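Local structure of uncharacterized protein Atu2452 (Agrobacterium tumefaciens, 2R8B) at residues A83-Q88 / G242-Y247; D129-N134 / E164-A169; V191-G196 / E212-Q217; G96-H101 / M117-R122. The protein is of unknown function but belongs to the dienelactone hydrolase family of the alpha/beta-hydrolase clan and is probably a hydrolase. One frame throughout, in Å; residues are numbered along the deposited sequence.

How the contacts relate
From the N terminus, the chain enters contact 1 at 83-88, at the end of helix 75-85, and contact 1 closes only at 242-247, where helix 234-244 comes in; the other three contacts fall within that long span. They follow in series without crossing: contact 4 joins the hairpin at 96-101 to helix 117-138, contact 2 joins that same helix at 129-134 to 164-169, leading into strand 168-172, and contact 3 joins strand 190-196 to helix 204-217. Contacts 2 and 3 meet in the central sheet through a probable hydrogen bond from Leu192 N to Ala169 O. Contacts 1 and 4 lie on opposite sides of the chain's centre, their own centres about 29 Å apart.

Contact 1: A83-Q88 / G242-Y247; sequences ARLLPQ and GFLAAY
Leu244 meets Leu85 and Leu86 from the C-terminal part of helix 234-244. Its CG lies beside its backbone N and anti to the carbonyl carbon (chi1 -61°), and Leu244 CD1 comes to 4.1 Å from Leu85 CD1. The two leucine side chains cross at about a right angle, so the evidence is for a single methyl-to-methyl touch, not for packing along their lengths. Leu86 reaches the backbone at Leu244: its CD2 methyl lies 3.8 Å from Leu244 O. That oxygen has its polar partner within the segment, since Tyr247 N donates to Leu244 O at 3.0 Å and closes a turn. Tyr247 supplies the other wall for the same methyl, with Leu86 CD2 at 4.2 Å from Tyr247 CB. The phenol ring leads away from 83-88, so here the tyrosine contributes its backbone and CB alone. No hydrogen bond links the two segments, which bury 182 Å², mostly through apolar side chains. Leu86, Leu244 and Tyr247 all rest on Ile144 of strand 143-148, while Leu85 also touches Val240 and Arg241, farther back along helix 234-244. The end of helix 75-85 and the C-terminal helix thus both pack on the same face of the central sheet, as the first and last helices do in the alpha/beta-hydrolase fold.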
loop_
_atom_site.group_PDB
_atom_site.type_symbol
_atom_site.label_atom_id
_atom_site.label_comp_id
_atom_site.label_asym_id
_atom_site.label_seq_id
_atom_site.Cartn_x
_atom_site.Cartn_y
_atom_site.Cartn_z
ATOM N N ALA A 83 12.315 5.434 5.605
ATOM C CA ALA A 83 13.439 6.331 5.320
ATOM C C ALA A 83 14.716 5.502 5.299
ATOM O O ALA A 83 15.570 5.634 4.397
ATOM C CB ALA A 83 13.528 7.479 6.354
ATOM N N ARG A 84 14.798 4.650 6.321
ATOM C CA ARG A 84 15.808 3.620 6.493
ATOM C C ARG A 84 15.802 2.696 5.267
ATOM O O ARG A 84 16.842 2.270 4.821
ATOM C CB ARG A 84 15.475 2.807 7.757
ATOM C CG ARG A 84 16.599 2.561 8.807
ATOM C CD ARG A 84 16.301 1.231 9.640
ATOM N NE ARG A 84 15.135 1.317 10.544
ATOM C CZ ARG A 84 13.917 0.836 10.286
ATOM N NH1 ARG A 84 13.663 0.206 9.140
ATOM N NH2 ARG A 84 12.945 0.983 11.179
ATOM N N LEU A 85 14.642 2.396 4.701
ATOM C CA LEU A 85 14.650 1.457 3.596
ATOM C C LEU A 85 15.173 1.987 2.266
ATOM O O LEU A 85 15.856 1.274 1.550
ATOM C CB LEU A 85 13.277 0.849 3.380
ATOM C CG LEU A 85 13.080 -0.377 4.244
ATOM C CD1 LEU A 85 11.606 -0.748 4.318
ATOM C CD2 LEU A 85 13.922 -1.488 3.675
ATOM N N LEU A 86 14.802 3.203 1.893
ATOM C CA LEU A 86 15.229 3.742 0.617
ATOM C C LEU A 86 15.880 5.082 0.904
ATOM O O LEU A 86 15.244 6.156 0.934
ATOM C CB LEU A 86 14.092 3.770 -0.407
ATOM C CG LEU A 86 13.793 2.375 -0.992
ATOM C CD1 LEU A 86 12.428 2.315 -1.648
ATOM C CD2 LEU A 86 14.880 1.883 -1.949
ATOM N N PRO A 87 17.182 5.006 1.133
ATOM C CA PRO A 87 17.895 6.005 1.880
ATOM C C PRO A 87 17.676 7.347 1.217
ATOM O O PRO A 87 17.858 8.399 1.843
ATOM C CB PRO A 87 19.361 5.567 1.725
ATOM C CG PRO A 87 19.293 4.091 1.416
ATOM C CD PRO A 87 18.057 3.946 0.599
ATOM N N GLN A 88 17.300 7.322 -0.055
ATOM C CA GLN A 88 17.243 8.564 -0.794
ATOM C C GLN A 88 16.024 8.705 -1.668
ATOM O O GLN A 88 15.975 9.558 -2.562
ATOM C CB GLN A 88 18.538 8.810 -1.552
ATOM C CG GLN A 88 18.945 7.821 -2.667
ATOM C CD GLN A 88 20.049 8.532 -3.530
ATOM O OE1 GLN A 88 21.205 8.062 -3.604
ATOM N NE2 GLN A 88 19.705 9.708 -4.131
ATOM N N GLY A 242 14.898 -7.526 1.222
ATOM C CA GLY A 242 15.327 -8.170 -0.020
ATOM C C GLY A 242 14.555 -7.676 -1.249
ATOM O O GLY A 242 15.157 -7.476 -2.310
ATOM N N PHE A 243 13.247 -7.437 -1.106
ATOM C CA PHE A 243 12.405 -7.054 -2.242
ATOM C C PHE A 243 12.731 -5.652 -2.770
ATOM O O PHE A 243 12.998 -5.483 -3.954
ATOM C CB PHE A 243 10.915 -7.213 -1.881
ATOM C CG PHE A 243 9.955 -6.733 -2.948
ATOM C CD1 PHE A 243 9.573 -7.569 -3.988
ATOM C CD2 PHE A 243 9.411 -5.436 -2.883
ATOM C CE1 PHE A 243 8.662 -7.124 -4.967
ATOM C CE2 PHE A 243 8.483 -4.956 -3.853
ATOM C CZ PHE A 243 8.121 -5.787 -4.909
ATOM N N LEU A 244 12.762 -4.658 -1.890
ATOM C CA LEU A 244 13.040 -3.280 -2.289
ATOM C C LEU A 244 14.488 -2.965 -2.550
ATOM O O LEU A 244 14.810 -1.831 -2.946
ATOM C CB LEU A 244 12.552 -2.318 -1.224
ATOM C CG LEU A 244 11.059 -2.337 -0.909
ATOM C CD1 LEU A 244 10.877 -1.580 0.361
ATOM C CD2 LEU A 244 10.161 -1.778 -2.019
ATOM N N ALA A 245 15.378 -3.928 -2.321
ATOM C CA ALA A 245 16.825 -3.692 -2.546
ATOM C C ALA A 245 17.089 -3.438 -4.021
ATOM O O ALA A 245 18.032 -2.774 -4.359
ATOM C CB ALA A 245 17.692 -4.844 -2.019
ATOM N N ALA A 246 16.225 -3.928 -4.898
ATOM C CA ALA A 246 16.344 -3.682 -6.335
ATOM C C ALA A 246 16.159 -2.219 -6.682
ATOM O O ALA A 246 16.514 -1.812 -7.773
ATOM C CB ALA A 246 15.319 -4.533 -7.126
ATOM N N TYR A 247 15.594 -1.436 -5.768
ATOM C CA TYR A 247 15.190 -0.059 -6.077
ATOM C C TYR A 247 16.173 0.986 -5.524
ATOM O O TYR A 247 16.088 2.183 -5.869
ATOM C CB TYR A 247 13.726 0.195 -5.653
ATOM C CG TYR A 247 12.741 -0.621 -6.487
ATOM C CD1 TYR A 247 12.299 -0.155 -7.729
ATOM C CD2 TYR A 247 12.279 -1.887 -6.062
ATOM C CE1 TYR A 247 11.410 -0.917 -8.526
ATOM C CE2 TYR A 247 11.380 -2.653 -6.854
ATOM C CZ TYR A 247 10.954 -2.166 -8.087
ATOM O OH TYR A 247 10.094 -2.893 -8.910
#

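Contact 2: D129-N134 / E164-A169; sequences DFIKAN and ELFDAA
Ile131 spreads its two branches between Leu165 and Phe166. With chi1 at -68°, CG1 lies beside the backbone N while CG2 is anti to it, and the two arms therefore part toward different partners. Ile131 CG2 meets Leu165 CD2 at 4.0 Å. On the longer arm, Ile131 CD1 lies 3.8 Å from Phe166 CZ, at the far end of the ring. This methyl comes up to the ring at a slant, and the two side chains cross at about a right angle. Phe166 CB points neither at 129-134 nor away from it, and it is the ring that closes the distance.

Lys132, the next residue, adds only aliphatic chain: its CG lies 4.3 Å from Leu165 CD1. Leu165 is therefore touched on both methyls, CD2 by the isoleucine and CD1 by the lysine at the solvent-facing margin. Farther along the helix, Asn134 ND2 donates to Phe130 O at 2.8 Å, a bond within the segment.

Ile131, Leu165 and Phe166 share Val143 of strand 143-148 as a common floor, and Leu155, Val158 and Leu159 touch Phe166 from helix 150-161. No hydrogen bond or ion pair crosses between the segments. Polar side chains on both find partners elsewhere, such as Lys186, which forms a salt bridge with Asp167. The contact, which buries 174 Å², is thus held by van der Waals and hydrophobic packing.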
loop_
_atom_site.group_PDB
_atom_site.type_symbol
_atom_site.label_atom_id
_atom_site.label_comp_id
_atom_site.label_asym_id
_atom_site.label_seq_id
_atom_site.Cartn_x
_atom_site.Cartn_y
_atom_site.Cartn_z
ATOM N N ASP A 129 -4.552 10.747 -6.835
ATOM C CA ASP A 129 -4.272 12.142 -7.129
ATOM C C ASP A 129 -3.113 12.676 -6.313
ATOM O O ASP A 129 -2.192 13.306 -6.866
ATOM C CB ASP A 129 -5.522 12.980 -6.891
ATOM C CG ASP A 129 -6.539 12.789 -7.984
ATOM O OD1 ASP A 129 -6.089 12.425 -9.095
ATOM O OD2 ASP A 129 -7.762 12.990 -7.748
ATOM N N PHE A 130 -3.194 12.404 -5.009
ATOM C CA PHE A 130 -2.212 12.736 -4.013
ATOM C C PHE A 130 -0.868 12.210 -4.488
ATOM O O PHE A 130 0.080 12.964 -4.624
ATOM C CB PHE A 130 -2.651 12.073 -2.709
ATOM C CG PHE A 130 -1.722 12.282 -1.547
ATOM C CD1 PHE A 130 -1.703 13.482 -0.849
ATOM C CD2 PHE A 130 -0.924 11.252 -1.093
ATOM C CE1 PHE A 130 -0.863 13.671 0.257
ATOM C CE2 PHE A 130 -0.092 11.435 0.013
ATOM C CZ PHE A 130 -0.059 12.651 0.674
ATOM N N ILE A 131 -0.790 10.931 -4.804
ATOM C CA ILE A 131 0.455 10.383 -5.337
ATOM C C ILE A 131 0.933 11.080 -6.646
ATOM O O ILE A 131 2.038 11.593 -6.668
ATOM C CB ILE A 131 0.394 8.820 -5.426
ATOM C CG1 ILE A 131 0.373 8.226 -4.013
ATOM C CG2 ILE A 131 1.601 8.262 -6.197
ATOM C CD1 ILE A 131 -0.216 6.864 -3.924
ATOM N N LYS A 132 0.128 11.126 -7.707
ATOM C CA LYS A 132 0.488 11.864 -8.943
ATOM C C LYS A 132 0.982 13.309 -8.684
ATOM O O LYS A 132 1.910 13.810 -9.360
ATOM C CB LYS A 132 -0.696 11.942 -9.923
ATOM C CG LYS A 132 -1.056 10.633 -10.639
ATOM C CD LYS A 132 -2.583 10.483 -10.777
ATOM C CE LYS A 132 -2.996 9.361 -11.743
ATOM N NZ LYS A 132 -3.021 9.879 -13.154
ATOM N N ALA A 133 0.322 13.975 -7.730
ATOM C CA ALA A 133 0.573 15.385 -7.444
ATOM C C ALA A 133 1.930 15.548 -6.758
ATOM O O ALA A 133 2.639 16.498 -7.039
ATOM C CB ALA A 133 -0.574 16.004 -6.608
ATOM N N ASN A 134 2.307 14.597 -5.900
ATOM C CA ASN A 134 3.629 14.636 -5.243
ATOM C C ASN A 134 4.764 14.202 -6.146
ATOM O O ASN A 134 5.848 14.755 -6.057
ATOM C CB ASN A 134 3.639 13.809 -3.961
ATOM C CG ASN A 134 2.905 14.486 -2.846
ATOM O OD1 ASN A 134 3.437 15.322 -2.142
ATOM N ND2 ASN A 134 1.668 14.129 -2.683
ATOM N N GLU A 164 -1.471 1.279 -13.886
ATOM C CA GLU A 164 -0.231 1.739 -14.460
ATOM C C GLU A 164 0.510 2.780 -13.630
ATOM O O GLU A 164 1.563 3.302 -14.043
ATOM C CB GLU A 164 -0.439 2.167 -15.919
ATOM C CG GLU A 164 -0.312 0.957 -16.842
ATOM C CD GLU A 164 -0.234 1.271 -18.361
ATOM O OE1 GLU A 164 0.151 2.411 -18.729
ATOM O OE2 GLU A 164 -0.524 0.355 -19.190
ATOM N N LEU A 165 -0.005 3.082 -12.448
ATOM C CA LEU A 165 0.685 4.033 -11.567
ATOM C C LEU A 165 1.932 3.468 -10.842
ATOM O O LEU A 165 2.988 4.023 -10.943
ATOM C CB LEU A 165 -0.295 4.705 -10.611
ATOM C CG LEU A 165 0.340 5.674 -9.629
ATOM C CD1 LEU A 165 0.960 6.861 -10.355
ATOM C CD2 LEU A 165 -0.707 6.142 -8.626
ATOM N N PHE A 166 1.816 2.347 -10.156
ATOM C CA PHE A 166 2.904 1.791 -9.365
ATOM C C PHE A 166 3.892 0.908 -10.080
ATOM O O PHE A 166 3.518 0.076 -10.910
ATOM C CB PHE A 166 2.342 1.004 -8.189
ATOM C CG PHE A 166 1.990 1.867 -7.020
ATOM C CD1 PHE A 166 0.764 2.553 -6.986
ATOM C CD2 PHE A 166 2.888 2.027 -5.958
ATOM C CE1 PHE A 166 0.429 3.385 -5.891
ATOM C CE2 PHE A 166 2.569 2.867 -4.888
ATOM C CZ PHE A 166 1.338 3.548 -4.854
ATOM N N ASP A 167 5.147 1.047 -9.667
ATOM C CA ASP A 167 6.206 0.202 -10.122
ATOM C C ASP A 167 6.424 -0.940 -9.184
ATOM O O ASP A 167 6.696 -2.047 -9.621
ATOM C CB ASP A 167 7.504 1.005 -10.214
ATOM C CG ASP A 167 7.535 1.884 -11.435
ATOM O OD1 ASP A 167 8.175 1.429 -12.428
ATOM O OD2 ASP A 167 6.884 2.982 -11.411
ATOM N N ALA A 168 6.370 -0.657 -7.891
ATOM C CA ALA A 168 6.510 -1.712 -6.897
ATOM C C ALA A 168 5.538 -1.518 -5.757
ATOM O O ALA A 168 5.221 -0.387 -5.390
ATOM C CB ALA A 168 7.882 -1.734 -6.365
ATOM N N ALA A 169 5.059 -2.606 -5.180
ATOM C CA ALA A 169 4.176 -2.449 -4.042
ATOM C C ALA A 169 4.380 -3.554 -3.033
ATOM O O ALA A 169 4.539 -4.722 -3.412
ATOM C CB ALA A 169 2.729 -2.403 -4.503
#

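Contact 3: V191-G196 / E212-Q217; sequences VLITAG and ESLKAQ
This is a buried apolar packing of a helix against a strand, in which Leu214 of helix 204-217 bears on Val191 and Ile193 of strand 190-196, near one edge of the central sheet. The evidence is compact: both approaches within 4.5 Å end on the same atom, Leu214 CD1. Val191 CG2 lies 4.2 Å from Leu214 CD1, and Ile193 CD1 is at the longer distance of 4.5 Å from that same Leu214 CD1. Leu214 carries its CG beside the backbone N (chi1 -67°) and then runs extended, which sends CD1 out to the strand although the CA atoms of Val191 and Leu214 are still 8.2 Å apart. Val191 and Ile193, two residues apart, turn to the same face of the sheet.

Strand 190-196, helix 204-217 and strand 220-226 make a beta-alpha-beta crossover, and the contact presses the connecting helix onto the first of its two parallel strands. The second strand is the immediate neighbour of the first, with Val191 and Ile193 sharing backbone hydrogen bonds with Glu222. The area buried between the segments, 89 Å², is modest because one leucine does the work on the helix side. Leu214 also reaches Leu171 of strand 168-172. Gln217, farther along 212-217, ties its end of the segment to Leu159 O and Arg189 NH1.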
loop_
_atom_site.group_PDB
_atom_site.type_symbol
_atom_site.label_atom_id
_atom_site.label_comp_id
_atom_site.label_asym_id
_atom_site.label_seq_id
_atom_site.Cartn_x
_atom_site.Cartn_y
_atom_site.Cartn_z
ATOM N N VAL A 191 5.143 -6.867 -7.338
ATOM C CA VAL A 191 4.522 -6.867 -6.032
ATOM C C VAL A 191 4.866 -7.993 -5.062
ATOM O O VAL A 191 5.022 -9.175 -5.447
ATOM C CB VAL A 191 2.983 -6.501 -6.051
ATOM C CG1 VAL A 191 2.468 -6.237 -7.445
ATOM C CG2 VAL A 191 2.163 -7.444 -5.247
ATOM N N LEU A 192 4.980 -7.574 -3.795
ATOM C CA LEU A 192 5.207 -8.478 -2.669
ATOM C C LEU A 192 4.000 -8.546 -1.743
ATOM O O LEU A 192 3.564 -7.525 -1.208
ATOM C CB LEU A 192 6.407 -8.004 -1.858
ATOM C CG LEU A 192 6.628 -8.812 -0.588
ATOM C CD1 LEU A 192 6.744 -10.252 -0.906
ATOM C CD2 LEU A 192 7.856 -8.368 0.100
ATOM N N ILE A 193 3.461 -9.736 -1.536
ATOM C CA ILE A 193 2.447 -9.916 -0.515
ATOM C C ILE A 193 3.037 -10.711 0.643
ATOM O O ILE A 193 3.689 -11.754 0.424
ATOM C CB ILE A 193 1.235 -10.611 -1.062
ATOM C CG1 ILE A 193 0.702 -9.830 -2.271
ATOM C CG2 ILE A 193 0.152 -10.639 0.003
ATOM C CD1 ILE A 193 -0.167 -10.629 -3.259
ATOM N N THR A 194 2.838 -10.222 1.864
ATOM C CA THR A 194 3.255 -10.953 3.035
ATOM C C THR A 194 1.993 -11.272 3.795
ATOM O O THR A 194 1.081 -10.443 3.920
ATOM C CB THR A 194 4.157 -10.094 3.956
ATOM O OG1 THR A 194 3.354 -9.088 4.593
ATOM C CG2 THR A 194 5.312 -9.379 3.177
ATOM N N ALA A 195 1.916 -12.469 4.335
ATOM C CA ALA A 195 0.656 -12.888 4.916
ATOM C C ALA A 195 0.747 -13.979 6.006
ATOM O O ALA A 195 1.728 -14.721 6.109
ATOM C CB ALA A 195 -0.293 -13.291 3.813
ATOM N N GLY A 196 -0.286 -14.061 6.831
ATOM C CA GLY A 196 -0.240 -15.035 7.894
ATOM C C GLY A 196 -1.137 -16.168 7.463
ATOM O O GLY A 196 -2.192 -15.961 6.842
ATOM N N GLU A 212 -3.461 -14.060 -7.358
ATOM C CA GLU A 212 -3.722 -14.404 -8.732
ATOM C C GLU A 212 -4.292 -13.269 -9.509
ATOM O O GLU A 212 -3.996 -13.143 -10.677
ATOM C CB GLU A 212 -4.632 -15.606 -8.857
ATOM C CG GLU A 212 -3.847 -16.913 -8.957
ATOM C CD GLU A 212 -3.948 -17.751 -7.667
ATOM O OE1 GLU A 212 -2.998 -17.690 -6.818
ATOM O OE2 GLU A 212 -5.001 -18.450 -7.500
ATOM N N SER A 213 -5.091 -12.432 -8.870
ATOM C CA SER A 213 -5.658 -11.283 -9.554
ATOM C C SER A 213 -4.577 -10.316 -10.025
ATOM O O SER A 213 -4.511 -9.946 -11.198
ATOM C CB SER A 213 -6.613 -10.545 -8.627
ATOM O OG SER A 213 -7.656 -11.403 -8.185
ATOM N N LEU A 214 -3.731 -9.893 -9.103
ATOM C CA LEU A 214 -2.593 -9.031 -9.439
ATOM C C LEU A 214 -1.672 -9.679 -10.482
ATOM O O LEU A 214 -1.162 -9.029 -11.402
ATOM C CB LEU A 214 -1.825 -8.702 -8.143
ATOM C CG LEU A 214 -2.679 -7.818 -7.219
ATOM C CD1 LEU A 214 -2.021 -7.504 -5.890
ATOM C CD2 LEU A 214 -3.019 -6.530 -7.950
ATOM N N LYS A 215 -1.503 -10.985 -10.326
ATOM C CA LYS A 215 -0.608 -11.735 -11.160
ATOM C C LYS A 215 -1.112 -11.692 -12.577
ATOM O O LYS A 215 -0.336 -11.816 -13.520
ATOM C CB LYS A 215 -0.506 -13.161 -10.664
ATOM C CG LYS A 215 0.765 -13.835 -11.075
ATOM C CD LYS A 215 0.877 -15.212 -10.458
ATOM C CE LYS A 215 1.673 -15.172 -9.158
ATOM N NZ LYS A 215 1.577 -16.529 -8.546
ATOM N N ALA A 216 -2.414 -11.498 -12.735
ATOM C CA ALA A 216 -3.026 -11.490 -14.072
ATOM C C ALA A 216 -2.900 -10.105 -14.728
ATOM O O ALA A 216 -3.065 -9.973 -15.926
ATOM C CB ALA A 216 -4.506 -11.975 -14.007
ATOM N N GLN A 217 -2.585 -9.076 -13.950
ATOM C CA GLN A 217 -2.448 -7.744 -14.520
ATOM C C GLN A 217 -1.144 -7.640 -15.245
ATOM O O GLN A 217 -0.977 -6.753 -16.073
ATOM C CB GLN A 217 -2.456 -6.698 -13.445
ATOM C CG GLN A 217 -3.781 -6.290 -12.969
ATOM C CD GLN A 217 -3.652 -5.331 -11.827
ATOM O OE1 GLN A 217 -2.903 -5.565 -10.879
ATOM N NE2 GLN A 217 -4.357 -4.229 -11.909
#

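Contact 4: G96-H101 / M117-R122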
loop_
_atom_site.group_PDB
_atom_site.type_symbol
_atom_site.label_atom_id
_atom_site.label_comp_id
_atom_site.label_asym_id
_atom_site.label_seq_id
_atom_site.Cartn_x
_atom_site.Cartn_y
_atom_site.Cartn_z
ATOM N N GLY A 96 -4.535 8.476 7.547
ATOM C CA GLY A 96 -5.844 8.313 6.910
ATOM C C GLY A 96 -6.904 9.331 7.324
ATOM O O GLY A 96 -6.808 9.970 8.368
ATOM N N ASP A 97 -7.926 9.472 6.500
ATOM C CA ASP A 97 -8.882 10.552 6.664
ATOM C C ASP A 97 -10.200 10.113 7.251
ATOM O O ASP A 97 -11.139 10.899 7.306
ATOM C CB ASP A 97 -9.128 11.239 5.326
ATOM C CG ASP A 97 -9.582 10.278 4.242
ATOM O OD1 ASP A 97 -9.848 10.754 3.116
ATOM O OD2 ASP A 97 -9.661 9.054 4.498
ATOM N N VAL A 98 -10.284 8.857 7.671
ATOM C CA VAL A 98 -11.479 8.372 8.355
ATOM C C VAL A 98 -11.082 8.071 9.797
ATOM O O VAL A 98 -10.011 7.530 10.049
ATOM C CB VAL A 98 -12.058 7.107 7.661
ATOM C CG1 VAL A 98 -13.427 6.762 8.232
ATOM C CG2 VAL A 98 -12.131 7.296 6.145
ATOM N N SER A 99 -11.921 8.435 10.751
ATOM C CA SER A 99 -11.611 8.137 12.132
ATOM C C SER A 99 -12.705 7.199 12.660
ATOM O O SER A 99 -13.874 7.527 12.553
ATOM C CB SER A 99 -11.525 9.453 12.898
ATOM O OG SER A 99 -12.071 9.358 14.193
ATOM N N GLU A 100 -12.342 6.026 13.185
ATOM C CA GLU A 100 -13.331 5.041 13.649
ATOM C C GLU A 100 -13.499 5.077 15.177
ATOM O O GLU A 100 -12.845 4.302 15.886
ATOM C CB GLU A 100 -12.931 3.648 13.191
ATOM C CG GLU A 100 -14.110 2.725 12.938
ATOM C CD GLU A 100 -13.693 1.432 12.237
ATOM O OE1 GLU A 100 -13.865 1.313 11.000
ATOM O OE2 GLU A 100 -13.172 0.538 12.925
ATOM N N HIS A 101 -14.420 5.929 15.661
ATOM C CA HIS A 101 -14.318 6.572 16.997
ATOM C C HIS A 101 -12.867 6.467 17.515
ATOM O O HIS A 101 -12.517 5.528 18.229
ATOM C CB HIS A 101 -15.343 6.075 18.080
ATOM C CG HIS A 101 -16.357 5.064 17.602
ATOM N ND1 HIS A 101 -16.054 4.037 16.716
ATOM C CD2 HIS A 101 -17.658 4.885 17.956
ATOM C CE1 HIS A 101 -17.132 3.304 16.507
ATOM N NE2 HIS A 101 -18.118 3.791 17.255
HETATM N N MSE A 117 -18.056 0.556 -0.294
HETATM C CA MSE A 117 -17.521 0.625 -1.654
HETATM C C MSE A 117 -17.503 2.031 -2.294
HETATM O O MSE A 117 -16.599 2.313 -3.100
HETATM C CB MSE A 117 -18.212 -0.385 -2.572
HETATM C CG MSE A 117 -17.946 -1.853 -2.222
HETATM SE SE MSE A 117 -16.036 -2.476 -2.281
HETATM C CE MSE A 117 -15.616 -2.350 -0.403
ATOM N N VAL A 118 -18.482 2.890 -1.969
ATOM C CA VAL A 118 -18.433 4.299 -2.397
ATOM C C VAL A 118 -17.278 5.026 -1.715
ATOM O O VAL A 118 -16.542 5.772 -2.375
ATOM C CB VAL A 118 -19.786 5.140 -2.271
ATOM C CG1 VAL A 118 -20.938 4.415 -2.907
ATOM C CG2 VAL A 118 -20.122 5.570 -0.826
ATOM N N ASP A 119 -17.090 4.802 -0.414
ATOM C CA ASP A 119 -15.979 5.454 0.272
ATOM C C ASP A 119 -14.644 4.945 -0.217
ATOM O O ASP A 119 -13.729 5.714 -0.381
ATOM C CB ASP A 119 -16.075 5.333 1.785
ATOM C CG ASP A 119 -15.261 6.403 2.504
ATOM O OD1 ASP A 119 -14.242 6.012 3.116
ATOM O OD2 ASP A 119 -15.648 7.609 2.459
ATOM N N LEU A 120 -14.548 3.652 -0.459
ATOM C CA LEU A 120 -13.331 3.091 -1.013
ATOM C C LEU A 120 -12.975 3.679 -2.365
ATOM O O LEU A 120 -11.807 3.984 -2.609
ATOM C CB LEU A 120 -13.412 1.566 -1.115
ATOM C CG LEU A 120 -12.199 0.900 -1.764
ATOM C CD1 LEU A 120 -11.072 0.787 -0.765
ATOM C CD2 LEU A 120 -12.557 -0.466 -2.297
ATOM N N GLU A 121 -13.970 3.831 -3.233
ATOM C CA GLU A 121 -13.754 4.444 -4.526
ATOM C C GLU A 121 -13.355 5.916 -4.344
ATOM O O GLU A 121 -12.406 6.405 -4.990
ATOM C CB GLU A 121 -14.971 4.257 -5.413
ATOM C CG GLU A 121 -15.352 5.438 -6.317
ATOM C CD GLU A 121 -16.377 5.015 -7.390
ATOM O OE1 GLU A 121 -15.973 4.125 -8.171
ATOM O OE2 GLU A 121 -17.545 5.527 -7.464
ATOM N N ARG A 122 -14.026 6.605 -3.417
ATOM C CA ARG A 122 -13.647 7.995 -3.099
ATOM C C ARG A 122 -12.169 8.114 -2.726
ATOM O O ARG A 122 -11.489 9.022 -3.219
ATOM C CB ARG A 122 -14.537 8.623 -2.001
ATOM C CG ARG A 122 -14.161 10.076 -1.650
ATOM C CD ARG A 122 -14.635 10.522 -0.263
ATOM N NE ARG A 122 -14.198 9.648 0.848
ATOM C CZ ARG A 122 -12.927 9.457 1.266
ATOM N NH1 ARG A 122 -11.899 10.052 0.668
ATOM N NH2 ARG A 122 -12.673 8.653 2.301
#
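Val98 and Asp119 bring the two backbones nearest, with CA atoms 9.7 Å apart, too far for main-chain bonding, so side chains make the whole contact. Asp97 and Val98 both face Arg105 of strand 103-105, which makes a classic beta bulge at the start of strand 98-100. Across the gap, 117-122 is the first part of a helix.

Arg122 is held chiefly by its own helix: NE donates to Asp119 OD2 at 3.0 Å, an N-H...O angle of 154°, nearly in the guanidinium plane. Its NH2 adds weak bonds to both carboxylate oxygens. From the strand side, Asp97 offers OD1 to Arg122 NH1 at 3.3 Å in a salt bridge. The bond is weak, being long and bent (129°), and the carboxylate and guanidinium planes are 69° apart. Val98 CG2 lies 3.9 Å from Asp119 OD1 and, at the guanidinium edge, 4.1 Å from Arg122 NH2.

Asp119 OD1 also accepts a bond from Arg108 N, and Asp97 OD1 has a long, weak ion pair with Lys126 NZ. The network lies at the surface, where the small hairpin 98-100/103-105 meets the N-terminal turns of helix 117-138, and Phe107 packs on Asp119 and Leu120.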